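Local coordinates for tail fiber protein (PDB 5W5P), which is a trimeric phage tailspike that probably recognises, and may cleave, the capsular polysaccharide of its Acinetobacter host, at residues Lys390-Leu395 with Glu421-Thr426. Numbering follows the deposited sequence.
Sequences KFTASL and EGQVVT
Gln423 reaches across to Phe391 and Ala393 in a loop-to-loop contact near the C-terminal end of the parallel beta-helix, part amide-to-backbone hydrogen bond and part apolar packing. The Gln423 chain bends at chi2 (-49°), which swings CD, and with it the amide, toward the Ala393 backbone. Gln423 OE1 accepts the N-H of Ala393 N at 2.8 Å, in the carbonyl plane and on a lone pair, though somewhat off line (148°). Gln423 NE2 gives a straighter bond to Glu421 O in its own loop, 3.1 Å long and close to the amide plane, so the two bonds fix the rotation of the amide. The Phe391 and Gln423 side chains run alongside each other in opposing senses, ring and amide planes 63° apart; Phe391 CE2 lies 3.5 Å from Gln423 CB and 3.4 Å from Gln423 O. Phe391 CZ meets Val424 CG2 at 3.6 Å, the methyl sitting in the plane of the ring.

Stacked parallel strands with loops at the corners of each coil build this domain, as in other phage tailspikes. Residues 390-395 leave the edge strand 389-390 of one face, while 421-426 lead into strand 427-428 of another. Phe391 also packs on Pro406, and Val424 on Phe408 of strand 407-409. Beyond Ala393, whose CB lies 3.4 Å from Gln423 O, Leu395 sets CD1 against the carbonyl oxygen of Gly422 and holds CD2 a looser 4.4 Å from Val425 CG2. On this side Arg450 of the second subunit donates a hydrogen bond to Leu395 O, and Val425 packs on Thr447 of that same subunit.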
loop_
_atom_site.group_PDB
_atom_site.type_symbol
_atom_site.label_atom_id
_atom_site.label_comp_id
_atom_site.label_asym_id
_atom_site.label_seq_id
_atom_site.Cartn_x
_atom_site.Cartn_y
_atom_site.Cartn_z
ATOM N N LYS A 390 -17.275 12.143 -4.741
ATOM C CA LYS A 390 -18.690 12.456 -4.558
ATOM C C LYS A 390 -19.450 11.244 -4.036
ATOM O O LYS A 390 -19.345 10.147 -4.601
ATOM C CB LYS A 390 -19.324 12.935 -5.864
ATOM C CG LYS A 390 -19.405 14.439 -5.978
ATOM C CD LYS A 390 -20.168 14.871 -7.214
ATOM C CE LYS A 390 -20.077 16.374 -7.386
ATOM N NZ LYS A 390 -20.596 16.815 -8.698
ATOM N N PHE A 391 -20.230 11.453 -2.979
ATOM C CA PHE A 391 -21.034 10.402 -2.367
ATOM C C PHE A 391 -21.966 11.040 -1.343
ATOM O O PHE A 391 -21.802 12.202 -0.960
ATOM C CB PHE A 391 -20.157 9.328 -1.711
ATOM C CG PHE A 391 -19.295 9.842 -0.589
ATOM C CD1 PHE A 391 -18.038 10.363 -0.845
ATOM C CD2 PHE A 391 -19.739 9.795 0.725
ATOM C CE1 PHE A 391 -17.242 10.832 0.191
ATOM C CE2 PHE A 391 -18.950 10.263 1.762
ATOM C CZ PHE A 391 -17.700 10.781 1.495
ATOM N N THR A 392 -22.950 10.259 -0.901
ATOM C CA THR A 392 -23.836 10.644 0.190
ATOM C C THR A 392 -23.699 9.617 1.305
ATOM O O THR A 392 -23.900 8.418 1.078
ATOM C CB THR A 392 -25.288 10.742 -0.281
ATOM O OG1 THR A 392 -25.352 11.510 -1.489
ATOM C CG2 THR A 392 -26.150 11.403 0.778
ATOM N N ALA A 393 -23.341 10.083 2.498
ATOM C CA ALA A 393 -23.231 9.227 3.670
ATOM C C ALA A 393 -24.588 9.074 4.348
ATOM O O ALA A 393 -25.501 9.882 4.162
ATOM C CB ALA A 393 -22.207 9.792 4.661
ATOM N N SER A 394 -24.715 8.016 5.145
ATOM C CA SER A 394 -25.950 7.724 5.874
ATOM C C SER A 394 -25.794 8.267 7.293
ATOM O O SER A 394 -25.303 7.582 8.191
ATOM C CB SER A 394 -26.237 6.227 5.866
ATOM O OG SER A 394 -27.292 5.904 6.755
ATOM N N LEU A 395 -26.223 9.514 7.499
ATOM C CA LEU A 395 -25.986 10.203 8.761
ATOM C C LEU A 395 -27.273 10.559 9.502
ATOM O O LEU A 395 -27.236 11.389 10.414
ATOM C CB LEU A 395 -25.154 11.464 8.527
ATOM C CG LEU A 395 -23.744 11.251 7.978
ATOM C CD1 LEU A 395 -23.183 12.565 7.466
ATOM C CD2 LEU A 395 -22.848 10.659 9.050
ATOM N N GLU A 421 -19.722 17.954 0.766
ATOM C CA GLU A 421 -19.779 18.638 2.052
ATOM C C GLU A 421 -20.655 17.872 3.038
ATOM O O GLU A 421 -21.716 17.351 2.681
ATOM C CB GLU A 421 -20.306 20.066 1.875
ATOM C CG GLU A 421 -21.706 20.151 1.277
ATOM C CD GLU A 421 -21.706 20.584 -0.183
ATOM O OE1 GLU A 421 -22.172 21.711 -0.467
ATOM O OE2 GLU A 421 -21.244 19.799 -1.044
ATOM N N GLY A 422 -20.182 17.785 4.283
ATOM C CA GLY A 422 -20.929 17.189 5.369
ATOM C C GLY A 422 -21.012 15.678 5.371
ATOM O O GLY A 422 -21.658 15.118 6.262
ATOM N N GLN A 423 -20.384 14.996 4.416
ATOM C CA GLN A 423 -20.501 13.549 4.298
ATOM C C GLN A 423 -19.314 12.802 4.890
ATOM O O GLN A 423 -19.290 11.569 4.845
ATOM C CB GLN A 423 -20.676 13.154 2.829
ATOM C CG GLN A 423 -21.812 13.869 2.126
ATOM C CD GLN A 423 -23.109 13.822 2.910
ATOM O OE1 GLN A 423 -23.725 12.765 3.054
ATOM N NE2 GLN A 423 -23.537 14.976 3.414
ATOM N N VAL A 424 -18.333 13.517 5.434
ATOM C CA VAL A 424 -17.141 12.926 6.026
ATOM C C VAL A 424 -17.070 13.358 7.481
ATOM O O VAL A 424 -17.317 14.525 7.809
ATOM C CB VAL A 424 -15.861 13.340 5.270
ATOM C CG1 VAL A 424 -14.624 13.040 6.103
ATOM C CG2 VAL A 424 -15.792 12.634 3.929
ATOM N N VAL A 425 -16.732 12.413 8.353
ATOM C CA VAL A 425 -16.679 12.654 9.783
ATOM C C VAL A 425 -15.244 12.751 10.294
ATOM O O VAL A 425 -14.935 13.627 11.105
ATOM C CB VAL A 425 -17.477 11.569 10.540
ATOM C CG1 VAL A 425 -16.939 11.375 11.926
ATOM C CG2 VAL A 425 -18.950 11.967 10.605
ATOM N N THR A 426 -14.348 11.887 9.823
ATOM C CA THR A 426 -12.966 11.860 10.289
ATOM C C THR A 426 -12.027 12.175 9.134
ATOM O O THR A 426 -12.071 11.507 8.096
ATOM C CB THR A 426 -12.601 10.496 10.891
ATOM O OG1 THR A 426 -13.550 10.142 11.909
ATOM C CG2 THR A 426 -11.201 10.535 11.492
#